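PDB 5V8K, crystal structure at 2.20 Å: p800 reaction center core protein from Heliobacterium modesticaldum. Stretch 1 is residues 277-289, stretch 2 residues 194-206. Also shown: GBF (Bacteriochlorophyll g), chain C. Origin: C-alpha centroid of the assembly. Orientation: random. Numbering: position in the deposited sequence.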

# COMPACT_ATOMS: atom_id res chain seq x y z
N GLY A 277 5.33 18.24 14.49
CA GLY A 277 6.70 18.72 14.59
C GLY A 277 6.93 19.64 15.76
O GLY A 277 8.01 19.63 16.36
N GLY A 278 5.93 20.44 16.13
CA GLY A 278 6.08 21.26 17.32
C GLY A 278 6.18 20.43 18.58
O GLY A 278 7.00 20.71 19.46
N VAL A 279 5.33 19.41 18.69
CA VAL A 279 5.39 18.52 19.85
C VAL A 279 6.72 17.77 19.87
O VAL A 279 7.31 17.56 20.95
CB VAL A 279 4.18 17.56 19.84
CG1 VAL A 279 4.31 16.47 20.91
CG2 VAL A 279 2.91 18.38 20.09
N PHE A 280 7.24 17.38 18.71
CA PHE A 280 8.55 16.75 18.67
C PHE A 280 9.62 17.67 19.27
O PHE A 280 10.47 17.21 20.05
CB PHE A 280 8.92 16.36 17.24
CG PHE A 280 10.41 16.21 17.04
CD1 PHE A 280 11.06 15.05 17.42
CD2 PHE A 280 11.15 17.25 16.53
CE1 PHE A 280 12.44 14.93 17.28
CE2 PHE A 280 12.52 17.14 16.39
CZ PHE A 280 13.17 15.98 16.76
N HIS A 281 9.60 18.96 18.93
CA HIS A 281 10.58 19.89 19.50
C HIS A 281 10.41 20.07 21.00
O HIS A 281 11.40 20.22 21.72
CB HIS A 281 10.50 21.23 18.80
CG HIS A 281 11.25 21.26 17.52
ND1 HIS A 281 12.61 21.06 17.46
CD2 HIS A 281 10.82 21.40 16.24
CE1 HIS A 281 12.99 21.08 16.20
NE2 HIS A 281 11.93 21.30 15.44
N GLY A 282 9.18 20.15 21.49
CA GLY A 282 9.00 20.31 22.91
C GLY A 282 9.50 19.08 23.65
O GLY A 282 10.21 19.19 24.65
N ALA A 283 9.16 17.91 23.13
CA ALA A 283 9.63 16.65 23.69
C ALA A 283 11.15 16.56 23.64
O ALA A 283 11.79 16.07 24.58
CB ALA A 283 9.00 15.47 22.93
N HIS A 284 11.75 16.99 22.54
CA HIS A 284 13.20 16.97 22.45
C HIS A 284 13.83 17.92 23.46
O HIS A 284 14.87 17.61 24.06
CB HIS A 284 13.65 17.32 21.03
CG HIS A 284 15.13 17.27 20.87
ND1 HIS A 284 15.89 18.41 20.74
CD2 HIS A 284 15.99 16.23 20.89
CE1 HIS A 284 17.17 18.06 20.66
NE2 HIS A 284 17.25 16.75 20.77
N PHE A 285 13.22 19.08 23.66
CA PHE A 285 13.69 19.98 24.71
C PHE A 285 13.60 19.31 26.08
O PHE A 285 14.56 19.35 26.87
CB PHE A 285 12.89 21.29 24.66
CG PHE A 285 12.87 22.06 25.97
CD1 PHE A 285 13.95 22.85 26.36
CD2 PHE A 285 11.75 22.02 26.78
CE1 PHE A 285 13.90 23.55 27.59
CE2 PHE A 285 11.70 22.72 27.98
CZ PHE A 285 12.77 23.48 28.39
N MET A 286 12.47 18.67 26.37
CA MET A 286 12.34 17.99 27.66
C MET A 286 13.39 16.91 27.82
O MET A 286 13.96 16.74 28.90
CB MET A 286 10.95 17.38 27.80
CG MET A 286 9.86 18.40 27.89
SD MET A 286 8.34 17.63 27.36
CE MET A 286 7.24 18.40 28.47
N LEU A 287 13.65 16.16 26.75
CA LEU A 287 14.61 15.08 26.83
C LEU A 287 16.00 15.62 27.11
O LEU A 287 16.77 15.01 27.87
CB LEU A 287 14.57 14.28 25.53
CG LEU A 287 15.37 13.00 25.50
CD1 LEU A 287 14.82 12.01 26.56
CD2 LEU A 287 15.33 12.37 24.11
N ARG A 288 16.35 16.78 26.54
CA ARG A 288 17.64 17.40 26.86
C ARG A 288 17.68 17.85 28.31
O ARG A 288 18.72 17.74 28.97
CB ARG A 288 17.93 18.57 25.92
CG ARG A 288 18.24 18.09 24.50
CD ARG A 288 18.79 19.20 23.61
NE ARG A 288 17.79 20.22 23.28
CZ ARG A 288 17.74 21.45 23.81
NH1 ARG A 288 18.63 21.84 24.70
NH2 ARG A 288 16.80 22.29 23.43
N VAL A 289 16.55 18.33 28.84
CA VAL A 289 16.48 18.63 30.26
C VAL A 289 16.80 17.38 31.08
O VAL A 289 17.58 17.42 32.04
CB VAL A 289 15.09 19.18 30.64
CG1 VAL A 289 14.94 19.18 32.16
CG2 VAL A 289 14.94 20.55 30.15
MG GBF C . 12.43 21.26 13.07
CHA GBF C . 15.28 19.19 13.41
CHB GBF C . 14.43 23.89 13.23
CHC GBF C . 9.71 23.06 11.91
CHD GBF C . 10.65 18.24 12.39
NA GBF C . 14.39 21.50 13.39
C1A GBF C . 15.44 20.68 13.42
C2A GBF C . 16.79 21.26 13.78
C3A GBF C . 16.39 22.72 14.03
C4A GBF C . 14.99 22.70 13.50
CMA GBF C . 16.40 23.09 15.51
CAA GBF C . 17.90 21.15 12.74
CBA GBF C . 17.47 21.67 11.38
CGA GBF C . 18.66 21.91 10.48
O1A GBF C . 19.78 22.02 10.95
O2A GBF C . 18.37 22.60 9.24
NB GBF C . 12.15 23.22 12.59
C1B GBF C . 13.05 24.21 12.82
C2B GBF C . 12.45 25.45 12.60
C3B GBF C . 11.13 25.20 12.21
C4B GBF C . 10.98 23.79 12.24
CMB GBF C . 13.18 26.78 12.71
CAB GBF C . 10.06 26.18 11.86
CBB GBF C . 10.02 27.50 12.04
NC GBF C . 10.56 20.74 12.40
C1C GBF C . 9.63 21.57 11.91
C2C GBF C . 8.38 21.13 11.24
C3C GBF C . 8.81 19.74 11.42
C4C GBF C . 10.01 19.54 12.11
CMC GBF C . 7.23 21.54 12.14
CAC GBF C . 8.04 18.57 10.94
CBC GBF C . 6.72 18.66 10.22
ND GBF C . 12.75 19.28 12.86
C1D GBF C . 12.07 18.16 12.72
C2D GBF C . 12.71 16.69 12.87
C3D GBF C . 13.93 17.30 13.15
C4D GBF C . 13.98 18.73 13.14
CMD GBF C . 12.17 15.29 12.81
CAD GBF C . 15.33 16.84 13.25
OBD GBF C . 15.85 15.74 13.57
CBD GBF C . 16.20 18.04 13.46
CGD GBF C . 16.77 17.99 14.82
O1D GBF C . 17.92 17.66 15.07
O2D GBF C . 15.92 18.41 15.88
CED GBF C . 16.27 17.97 17.17
C1 GBF C . 19.16 22.39 8.08
C2 GBF C . 18.57 23.20 6.95
C3 GBF C . 19.03 24.41 6.61
C4 GBF C . 20.21 25.03 7.36
C5 GBF C . 18.34 25.12 5.46
C6 GBF C . 19.31 26.03 4.70
C7 GBF C . 18.71 26.40 3.36
C8 GBF C . 19.39 26.33 2.19
C9 GBF C . 20.82 25.88 2.15
C10 GBF C . 18.76 26.74 0.88
C11 GBF C . 17.39 26.11 0.67
C12 GBF C . 16.51 27.06 -0.12
C13 GBF C . 15.30 26.65 -0.51
C14 GBF C . 14.86 25.27 -0.15
C15 GBF C . 14.38 27.56 -1.30
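Stretch 2, residues 194-206: AFFEKDWEAVLSV

Stretch 2 lays the start of a helix nearly antiparallel against the helix of stretch 1, and a buried glutamate, Glu 201, holds the contact together through a network of polar and charged bonds. Stretch 1 is helical from Gly 277 to Val 289 and is part of a longer helix. In stretch 2, residues 194-198 have helical phi/psi angles but lack the regular bonds. Asp 199 breaks the run with an extended conformation, phi/psi -138/118°. A regular helix then runs from Trp 200 to Val 206 and continues beyond it. Asp 199 is its N-cap: its OD1 accepts from Glu 201 N at 3.0 Å.

The two helix axes approach to 7.9 Å. Their signed crossing angle is -156°. Because the directions are nearly opposed, the start of the stretch 2 helix lies near Phe 285 and Arg 288, and Ser 205 lies near Gly 278. The CA atoms of Gly 278 and Ser 205 are 4.6 Å apart, while those of Phe 285 and Glu 201 are 6.1 Å apart. The two stretches bury 541 Å² between them, both sides summed.

Glu 201 points toward stretch 1 and sits as a knob among His 281, His 284, Phe 285 and Arg 288. Its chi1 and chi2 are both t, so the chain is extended and carries the carboxylate across. His 281 ND1 donates to Glu 201 OE2 at 2.8 Å, with a nearly straight angle of 177°. His 284 ND1 donates to Glu 201 OE1 at 2.8 Å. Arg 288 NH2 reaches the same Glu 201 OE1 at 2.7 Å in a salt bridge, and Arg 288 NE adds a bond to Glu 201 OE1 at 3.1 Å. The guanidinium also serves the cap residue: Arg 288 NH2 forms a salt bridge with Asp 199 OD1 at 2.9 Å. One arginine thus bridges two carboxylates, those of Asp 199 and Glu 201.

The Phe 285 ring packs beside these bonds. Ala 202 CB lies over the face of the Phe 285 ring, 4.0 Å from its centroid. Phe 285 CD1 is 3.4 Å from Asp 199 CG, which lies at the ring edge. Phe 285 CZ also makes an apolar contact with Phe 195 CD2 at 4.1 Å.

At the other end the backbones come close. Ser 205 OG donates to Gly 278 O at 2.8 Å. Gly 278 O also accepts the helix bond from Gly 282 N at 3.0 Å. Neither glycine has a side chain in the way; an ideal CB on Gly 282 would lie 2.7 Å from Ser 205 OG, a clash.

The bacteriochlorophyll g adjoins this contact. His 281 NE2 binds GBF MG at 2.4 Å, while ND1 of the same ring is held by Glu 201. Leu 204 CD2 lies over the face of the His 281 ring, 4.0 Å from its centroid, and is 3.9 Å from GBF C1B. Trp 200 CH2 approaches GBF CMA at 3.4 Å. Both stretches therefore help to line the pigment site.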

# COMPACT_ATOMS: atom_id res chain seq x y z
N ALA A 194 9.37 32.18 32.87
CA ALA A 194 10.75 32.66 32.85
C ALA A 194 11.66 31.67 32.15
O ALA A 194 12.63 32.08 31.50
CB ALA A 194 11.24 32.91 34.27
N PHE A 195 11.36 30.37 32.23
CA PHE A 195 12.24 29.38 31.64
C PHE A 195 12.34 29.52 30.13
O PHE A 195 13.33 29.08 29.54
CB PHE A 195 11.80 27.97 32.02
CG PHE A 195 10.63 27.44 31.20
CD1 PHE A 195 9.32 27.75 31.55
CD2 PHE A 195 10.85 26.62 30.10
CE1 PHE A 195 8.26 27.27 30.81
CE2 PHE A 195 9.79 26.14 29.35
CZ PHE A 195 8.50 26.47 29.70
N PHE A 196 11.33 30.12 29.48
CA PHE A 196 11.39 30.24 28.02
C PHE A 196 12.63 31.01 27.57
O PHE A 196 13.24 30.66 26.55
CB PHE A 196 10.12 30.91 27.47
CG PHE A 196 8.94 29.98 27.38
CD1 PHE A 196 8.95 28.90 26.50
CD2 PHE A 196 7.82 30.19 28.18
CE1 PHE A 196 7.86 28.05 26.42
CE2 PHE A 196 6.72 29.34 28.09
CZ PHE A 196 6.74 28.27 27.23
N GLU A 197 13.04 32.05 28.31
CA GLU A 197 14.25 32.78 27.92
C GLU A 197 15.47 31.87 27.91
O GLU A 197 16.47 32.20 27.25
CB GLU A 197 14.51 33.98 28.85
CG GLU A 197 13.33 34.96 28.98
CD GLU A 197 13.40 36.16 28.02
OE1 GLU A 197 12.75 37.19 28.31
OE2 GLU A 197 14.09 36.08 26.98
N LYS A 198 15.41 30.72 28.61
CA LYS A 198 16.55 29.82 28.71
C LYS A 198 16.83 29.10 27.39
O LYS A 198 18.00 28.90 27.04
CB LYS A 198 16.34 28.77 29.81
CG LYS A 198 16.51 29.25 31.25
CD LYS A 198 16.03 28.16 32.25
CE LYS A 198 16.28 28.56 33.71
NZ LYS A 198 15.23 28.06 34.65
N ASP A 199 15.79 28.68 26.67
CA ASP A 199 15.96 27.68 25.63
C ASP A 199 15.15 28.04 24.39
O ASP A 199 13.92 28.10 24.43
CB ASP A 199 15.56 26.28 26.15
CG ASP A 199 16.30 25.16 25.44
OD1 ASP A 199 16.10 24.99 24.21
OD2 ASP A 199 17.09 24.43 26.10
N TRP A 200 15.87 28.25 23.28
CA TRP A 200 15.25 28.53 21.99
C TRP A 200 14.33 27.39 21.54
O TRP A 200 13.34 27.63 20.84
CB TRP A 200 16.34 28.79 20.93
CG TRP A 200 17.27 27.65 20.75
CD1 TRP A 200 18.48 27.48 21.35
CD2 TRP A 200 17.07 26.49 19.93
NE1 TRP A 200 19.04 26.29 20.96
CE2 TRP A 200 18.19 25.66 20.10
CE3 TRP A 200 16.04 26.07 19.09
CZ2 TRP A 200 18.32 24.44 19.44
CZ3 TRP A 200 16.16 24.84 18.44
CH2 TRP A 200 17.29 24.04 18.62
N GLU A 201 14.64 26.15 21.89
CA GLU A 201 13.78 25.08 21.42
C GLU A 201 12.43 25.10 22.14
O GLU A 201 11.42 24.70 21.56
CB GLU A 201 14.47 23.72 21.56
CG GLU A 201 13.79 22.63 20.72
CD GLU A 201 14.56 21.34 20.57
OE1 GLU A 201 15.42 21.03 21.44
OE2 GLU A 201 14.29 20.59 19.59
N ALA A 202 12.37 25.60 23.37
CA ALA A 202 11.07 25.68 24.03
C ALA A 202 10.18 26.71 23.35
O ALA A 202 9.01 26.44 23.06
CB ALA A 202 11.21 25.99 25.52
N VAL A 203 10.73 27.90 23.09
CA VAL A 203 10.00 28.94 22.35
C VAL A 203 9.57 28.41 20.99
O VAL A 203 8.41 28.54 20.59
CB VAL A 203 10.86 30.20 22.21
CG1 VAL A 203 10.15 31.25 21.33
CG2 VAL A 203 11.11 30.80 23.61
N LEU A 204 10.49 27.78 20.27
CA LEU A 204 10.19 27.29 18.94
C LEU A 204 9.05 26.29 18.98
O LEU A 204 8.12 26.36 18.15
CB LEU A 204 11.44 26.66 18.34
CG LEU A 204 11.17 25.88 17.05
CD1 LEU A 204 10.66 26.82 15.97
CD2 LEU A 204 12.41 25.19 16.58
N SER A 205 9.08 25.37 19.96
CA SER A 205 8.04 24.37 20.08
C SER A 205 6.68 25.02 20.26
O SER A 205 5.71 24.65 19.59
CB SER A 205 8.35 23.45 21.27
OG SER A 205 7.23 22.60 21.55
N VAL A 206 6.59 25.98 21.17
CA VAL A 206 5.32 26.63 21.45
C VAL A 206 4.81 27.37 20.22
O VAL A 206 3.61 27.33 19.90
CB VAL A 206 5.48 27.54 22.67
CG1 VAL A 206 4.29 28.43 22.85
CG2 VAL A 206 5.63 26.69 23.87